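Local coordinates for protein Cow rumen GH26 endo-mannanase (Metagenome, PDB 6UEH) that probably hydrolyses internal beta-1,4-mannosidic bonds of mannans such as galactomannan, pairing a family 26 glycoside hydrolase barrel with an accessory CBM6-like domain, at residues A[237-242]-A[287-292]; A[77-82]-A[117-122]. One frame throughout, in Å; residues are numbered along the deposited sequence.

Contact 1. Residues A[237-242]-A[287-292]; sequences ASWHIN and EAIKML. With ACT (acetate ion), chain D.
Leu292 sets its CD2 methyl over one face of the Trp239 indole, 3.6 Å from the centroid of the six-membered ring and only 4° off its normal, a well-centred CH-pi contact. The two side chains reach toward each other tip to tip. Trp239 holds CG anti to its backbone N (chi1 -174°), and its ring lies against helix 280-301. One turn back on that helix the methyl of Ala288 meets CD1 of Ile241, CB to CD1 3.7 Å; a small residue suits a place where the loop comes this close. Ile289 meets the ring at its edge, CG1 lying 4.0 Å from Trp239 CH2. The opposite face of the indole lies against CB of Ile241, so the ring is held between its own loop and the helix.

No direct hydrogen bond joins the segments. The buried indole N-H is satisfied by a water in the ring plane, 3.2 Å from Trp239 NE1, which in turn donates to Ala288 O at 2.8 Å. That carbonyl also accepts the helical bond from Leu292 N, so it serves two donors. Farther out, Leu344 of helix 334-351 and Trp285 add to the packing round Trp239.

His240, at the centre of an inverse gamma turn, takes no part in the helix packing: its NE2 donates to an acetate O at 2.6 Å, while Asp206 accepts from ND1 and fixes the ring's rotation. The acetate, probably from the crystallisation liquor, is shared with His312. Strand 234-238 belongs to the parallel eight-stranded barrel, and the meeting of Trp239 with helix 280-301 is the strand-to-outer-helix packing of a TIM barrel, while His240 next to it meets the acetate instead.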
loop_
_atom_site.group_PDB
_atom_site.type_symbol
_atom_site.label_atom_id
_atom_site.label_comp_id
_atom_site.label_asym_id
_atom_site.label_seq_id
_atom_site.Cartn_x
_atom_site.Cartn_y
_atom_site.Cartn_z
ATOM N N ALA A 237 13.994 0.342 6.933
ATOM C CA ALA A 237 14.432 -1.005 7.281
ATOM C C ALA A 237 13.296 -1.910 7.739
ATOM O O ALA A 237 12.426 -1.503 8.513
ATOM C CB ALA A 237 15.510 -0.942 8.353
ATOM N N SER A 238 13.316 -3.144 7.246
ATOM C CA SER A 238 12.411 -4.180 7.721
ATOM C C SER A 238 13.143 -5.056 8.735
ATOM O O SER A 238 14.301 -4.796 9.069
ATOM C CB SER A 238 11.875 -5.014 6.552
ATOM O OG SER A 238 12.913 -5.375 5.654
ATOM N N TRP A 239 12.473 -6.094 9.221
ATOM C CA TRP A 239 13.025 -6.922 10.287
ATOM C C TRP A 239 12.533 -8.363 10.157
ATOM O O TRP A 239 11.591 -8.764 10.835
ATOM C CB TRP A 239 12.639 -6.339 11.653
ATOM C CG TRP A 239 13.250 -7.016 12.845
ATOM C CD1 TRP A 239 14.483 -7.601 12.925
ATOM C CD2 TRP A 239 12.648 -7.175 14.137
ATOM N NE1 TRP A 239 14.683 -8.112 14.187
ATOM C CE2 TRP A 239 13.571 -7.865 14.948
ATOM C CE3 TRP A 239 11.414 -6.802 14.684
ATOM C CZ2 TRP A 239 13.300 -8.191 16.279
ATOM C CZ3 TRP A 239 11.148 -7.124 16.005
ATOM C CH2 TRP A 239 12.087 -7.812 16.787
ATOM N N HIS A 240 13.168 -9.132 9.276
ATOM C CA HIS A 240 12.786 -10.526 9.052
ATOM C C HIS A 240 13.238 -11.432 10.197
ATOM O O HIS A 240 13.996 -12.383 9.982
ATOM C CB HIS A 240 13.368 -11.045 7.732
ATOM C CG HIS A 240 12.651 -10.554 6.513
ATOM N ND1 HIS A 240 12.823 -9.283 6.007
ATOM C CD2 HIS A 240 11.762 -11.167 5.696
ATOM C CE1 HIS A 240 12.071 -9.135 4.931
ATOM N NE2 HIS A 240 11.416 -10.263 4.721
ATOM N N ILE A 241 12.762 -11.147 11.405
ATOM C CA ILE A 241 13.179 -11.906 12.578
ATOM C C ILE A 241 12.608 -13.327 12.550
ATOM O O ILE A 241 11.393 -13.529 12.486
ATOM C CB ILE A 241 12.771 -11.184 13.893
ATOM C CG1 ILE A 241 13.147 -12.030 15.114
ATOM C CG2 ILE A 241 11.287 -10.818 13.897
ATOM C CD1 ILE A 241 14.642 -12.239 15.278
ATOM N N ASN A 242 13.505 -14.308 12.576
ATOM C CA ASN A 242 13.118 -15.714 12.535
ATOM C C ASN A 242 12.799 -16.287 13.912
ATOM O O ASN A 242 13.212 -15.747 14.937
ATOM C CB ASN A 242 14.226 -16.559 11.894
ATOM C CG ASN A 242 14.311 -16.381 10.389
ATOM O OD1 ASN A 242 14.148 -15.278 9.865
ATOM N ND2 ASN A 242 14.566 -17.478 9.684
ATOM N N GLU A 287 14.211 -11.243 23.772
ATOM C CA GLU A 287 15.630 -11.296 23.427
ATOM C C GLU A 287 15.874 -10.730 22.033
ATOM O O GLU A 287 16.840 -10.003 21.810
ATOM C CB GLU A 287 16.163 -12.729 23.502
ATOM C CG GLU A 287 16.333 -13.270 24.907
ATOM C CD GLU A 287 17.107 -14.575 24.928
ATOM O OE1 GLU A 287 17.777 -14.880 23.918
ATOM O OE2 GLU A 287 17.048 -15.294 25.948
ATOM N N ALA A 288 14.992 -11.068 21.097
ATOM C CA ALA A 288 15.099 -10.561 19.732
ATOM C C ALA A 288 14.896 -9.047 19.694
ATOM O O ALA A 288 15.605 -8.333 18.984
ATOM C CB ALA A 288 14.092 -11.256 18.827
ATOM N N ILE A 289 13.927 -8.563 20.464
ATOM C CA ILE A 289 13.677 -7.129 20.561
ATOM C C ILE A 289 14.888 -6.413 21.162
ATOM O O ILE A 289 15.265 -5.330 20.711
ATOM C CB ILE A 289 12.419 -6.835 21.402
ATOM C CG1 ILE A 289 11.168 -7.321 20.670
ATOM C CG2 ILE A 289 12.294 -5.347 21.698
ATOM C CD1 ILE A 289 9.905 -7.223 21.500
ATOM N N LYS A 290 15.497 -7.036 22.167
ATOM C CA LYS A 290 16.679 -6.484 22.825
ATOM C C LYS A 290 17.829 -6.291 21.840
ATOM O O LYS A 290 18.480 -5.244 21.828
ATOM C CB LYS A 290 17.126 -7.391 23.977
ATOM C CG LYS A 290 18.354 -6.887 24.737
ATOM C CD LYS A 290 18.850 -7.911 25.753
ATOM C CE LYS A 290 19.326 -9.183 25.061
ATOM N NZ LYS A 290 19.928 -10.171 26.007
ATOM N N MET A 291 18.075 -7.304 21.015
ATOM C CA MET A 291 19.172 -7.248 20.054
ATOM C C MET A 291 18.883 -6.237 18.951
ATOM O O MET A 291 19.790 -5.558 18.464
ATOM C CB MET A 291 19.437 -8.631 19.460
ATOM C CG MET A 291 19.869 -9.651 20.499
ATOM S SD MET A 291 20.544 -11.162 19.787
ATOM C CE MET A 291 20.961 -12.063 21.276
ATOM N N LEU A 292 17.614 -6.134 18.569
ATOM C CA LEU A 292 17.181 -5.108 17.629
ATOM C C LEU A 292 17.377 -3.711 18.213
ATOM O O LEU A 292 17.943 -2.830 17.563
ATOM C CB LEU A 292 15.713 -5.305 17.251
ATOM C CG LEU A 292 15.089 -4.151 16.461
ATOM C CD1 LEU A 292 15.597 -4.137 15.020
ATOM C CD2 LEU A 292 13.567 -4.217 16.511
HETATM C C ACT D . 9.989 -9.767 1.838
HETATM O O ACT D . 10.164 -10.830 2.472
HETATM O OXT ACT D . 9.746 -8.752 2.527
HETATM C CH3 ACT D . 10.073 -9.714 0.341
HETATM O O HOH W 1 16.517 -9.178 16.531
#

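Contact 2. Residues A[77-82]-A[117-122]; sequences LQTISV and KPIYGY
In the antiparallel four-stranded sheet of the CBM6 region, strand 76-82 runs beside strand 110-117 and then beside the loop that follows it, a change this contact spans. Lys117 N donates to Thr79 O at 3.0 Å. Beyond it Pro118, with no N-H to offer, centres an inverse gamma turn, and the peptide before Tyr120 is cis. Side chains also bond: Thr79 OG1, placed beside its own backbone N (chi1 -65°), donates to Ile119 O at 2.7 Å, in the carbonyl plane and on a lone pair. Tyr120 N gives a nearly straight bond, 2.7 Å long, to Leu77 O, from above the carbonyl plane.

Gln78 bends at chi2 (-61°) and gives a straight bond from NE2 to Gly121 O, 2.9 Å, with the acceptor in its amide plane. Its OE1 accepts a hydrogen bond from a water that also donates to Lys117 O and accepts from Thr79 N. An alanine here would probably leave Gly121 O without this donor, though Arg76 also reaches it, and the water without one of its acceptors. Gly121 has positive phi, a conformation glycine takes easily.

In the beta-sandwich expected of a CBM6 module this loop leads to strand 123-132 of the other sheet, so Gln78 and Thr79 tie the inter-sheet connection to its own sheet. Leu77 CD2 lies over a face of the Tyr120 ring, 4.1 Å from its centroid. Lys117 CE passes 3.4 Å from Ser81 OG; Asp86 OD1 of the next strand salt-bridges Lys117 NZ and shares a hydrogen bond with Ser81 OG.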
loop_
_atom_site.group_PDB
_atom_site.type_symbol
_atom_site.label_atom_id
_atom_site.label_comp_id
_atom_site.label_asym_id
_atom_site.label_seq_id
_atom_site.Cartn_x
_atom_site.Cartn_y
_atom_site.Cartn_z
ATOM N N LEU A 77 -22.917 -6.292 -4.538
ATOM C CA LEU A 77 -21.805 -5.877 -5.384
ATOM C C LEU A 77 -22.291 -5.297 -6.712
ATOM O O LEU A 77 -23.183 -5.849 -7.353
ATOM C CB LEU A 77 -20.864 -7.057 -5.647
ATOM C CG LEU A 77 -19.594 -6.735 -6.436
ATOM C CD1 LEU A 77 -18.644 -5.895 -5.596
ATOM C CD2 LEU A 77 -18.910 -8.006 -6.926
ATOM N N GLN A 78 -21.710 -4.171 -7.109
ATOM C CA GLN A 78 -22.002 -3.576 -8.405
ATOM C C GLN A 78 -20.694 -3.291 -9.128
ATOM O O GLN A 78 -19.632 -3.232 -8.505
ATOM C CB GLN A 78 -22.821 -2.293 -8.251
ATOM C CG GLN A 78 -24.155 -2.487 -7.553
ATOM C CD GLN A 78 -25.076 -3.426 -8.302
ATOM O OE1 GLN A 78 -25.135 -3.410 -9.531
ATOM N NE2 GLN A 78 -25.799 -4.258 -7.559
ATOM N N THR A 79 -20.770 -3.110 -10.441
ATOM C CA THR A 79 -19.571 -2.902 -11.238
ATOM C C THR A 79 -19.713 -1.739 -12.209
ATOM O O THR A 79 -20.570 -1.755 -13.092
ATOM C CB THR A 79 -19.205 -4.170 -12.032
ATOM O OG1 THR A 79 -18.866 -5.222 -11.120
ATOM C CG2 THR A 79 -18.020 -3.902 -12.954
ATOM N N ILE A 80 -18.874 -0.724 -12.032
ATOM C CA ILE A 80 -18.772 0.339 -13.020
ATOM C C ILE A 80 -17.556 0.044 -13.888
ATOM O O ILE A 80 -16.550 -0.484 -13.411
ATOM C CB ILE A 80 -18.673 1.745 -12.373
ATOM C CG1 ILE A 80 -18.771 2.837 -13.447
ATOM C CG2 ILE A 80 -17.403 1.883 -11.533
ATOM C CD1 ILE A 80 -18.910 4.238 -12.890
ATOM N N SER A 81 -17.664 0.355 -15.172
ATOM C CA SER A 81 -16.634 -0.021 -16.121
ATOM C C SER A 81 -16.328 1.114 -17.083
ATOM O O SER A 81 -17.235 1.746 -17.623
ATOM C CB SER A 81 -17.063 -1.271 -16.892
ATOM O OG SER A 81 -16.087 -1.654 -17.842
ATOM N N VAL A 82 -15.042 1.379 -17.280
ATOM C CA VAL A 82 -14.612 2.346 -18.277
ATOM C C VAL A 82 -13.895 1.601 -19.390
ATOM O O VAL A 82 -12.786 1.094 -19.198
ATOM C CB VAL A 82 -13.692 3.422 -17.686
ATOM C CG1 VAL A 82 -13.221 4.369 -18.779
ATOM C CG2 VAL A 82 -14.418 4.188 -16.589
ATOM N N LYS A 117 -22.188 -2.867 -15.298
ATOM C CA LYS A 117 -22.313 -4.258 -15.707
ATOM C C LYS A 117 -23.130 -5.053 -14.695
ATOM O O LYS A 117 -23.176 -4.700 -13.515
ATOM C CB LYS A 117 -20.927 -4.883 -15.894
ATOM C CG LYS A 117 -20.102 -4.230 -16.999
ATOM C CD LYS A 117 -18.771 -4.939 -17.203
ATOM C CE LYS A 117 -18.027 -4.389 -18.413
ATOM N NZ LYS A 117 -16.736 -5.101 -18.653
ATOM N N PRO A 118 -23.792 -6.125 -15.158
ATOM C CA PRO A 118 -24.579 -6.991 -14.272
ATOM C C PRO A 118 -23.702 -7.862 -13.378
ATOM O O PRO A 118 -23.844 -9.086 -13.369
ATOM C CB PRO A 118 -25.382 -7.852 -15.251
ATOM C CG PRO A 118 -24.550 -7.881 -16.486
ATOM C CD PRO A 118 -23.933 -6.517 -16.572
ATOM N N ILE A 119 -22.793 -7.228 -12.645
ATOM C CA ILE A 119 -21.950 -7.920 -11.680
ATOM C C ILE A 119 -21.997 -7.158 -10.358
ATOM O O ILE A 119 -21.125 -6.329 -10.094
ATOM C CB ILE A 119 -20.484 -8.027 -12.167
ATOM C CG1 ILE A 119 -20.426 -8.506 -13.619
ATOM C CG2 ILE A 119 -19.676 -8.948 -11.259
ATOM C CD1 ILE A 119 -19.028 -8.504 -14.208
ATOM N N TYR A 120 -23.009 -7.427 -9.531
ATOM C CA TYR A 120 -23.998 -8.473 -9.790
ATOM C C TYR A 120 -25.366 -7.936 -10.223
ATOM O O TYR A 120 -26.352 -8.670 -10.228
ATOM C CB TYR A 120 -24.172 -9.345 -8.542
ATOM C CG TYR A 120 -22.924 -10.095 -8.139
ATOM C CD1 TYR A 120 -22.088 -10.654 -9.094
ATOM C CD2 TYR A 120 -22.581 -10.242 -6.801
ATOM C CE1 TYR A 120 -20.946 -11.340 -8.730
ATOM C CE2 TYR A 120 -21.443 -10.926 -6.425
ATOM C CZ TYR A 120 -20.629 -11.473 -7.395
ATOM O OH TYR A 120 -19.492 -12.156 -7.026
ATOM N N GLY A 121 -25.426 -6.659 -10.582
ATOM C CA GLY A 121 -26.658 -6.075 -11.086
ATOM C C GLY A 121 -27.806 -6.040 -10.091
ATOM O O GLY A 121 -27.591 -6.056 -8.879
ATOM N N TYR A 122 -29.026 -5.998 -10.621
ATOM C CA TYR A 122 -30.253 -5.869 -9.832
ATOM C C TYR A 122 -30.166 -4.698 -8.859
ATOM O O TYR A 122 -30.296 -4.846 -7.640
ATOM C CB TYR A 122 -30.570 -7.187 -9.129
ATOM C CG TYR A 122 -30.919 -8.248 -10.147
ATOM C CD1 TYR A 122 -32.203 -8.341 -10.668
ATOM C CD2 TYR A 122 -29.951 -9.116 -10.633
ATOM C CE1 TYR A 122 -32.522 -9.294 -11.617
ATOM C CE2 TYR A 122 -30.258 -10.071 -11.585
ATOM C CZ TYR A 122 -31.545 -10.154 -12.074
ATOM O OH TYR A 122 -31.854 -11.103 -13.018
HETATM O O HOH W 2 -23.505 -2.904 -11.431
#

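In the fold
Contacts 1 and 2 lie on opposite sides of the chain's centre, one in the catalytic family 26 barrel and the other in the CBM6 domain, their nearest atoms about 32 Å apart, and share no strand or helix. Contact 1 is buried: a barrel strand and the loop that follows it meet a helix through apolar side chains, with one water as the polar bridge. Contact 2 is partly buried and buries about twice the area; a strand meets a loop there, and four direct hydrogen bonds, from both backbone and side chains, do the work that hydrophobic packing does in 237-242 with 287-292. Each has a CH-pi contact from a leucine methyl, over a buried tryptophan in one and an exposed tyrosine in the other.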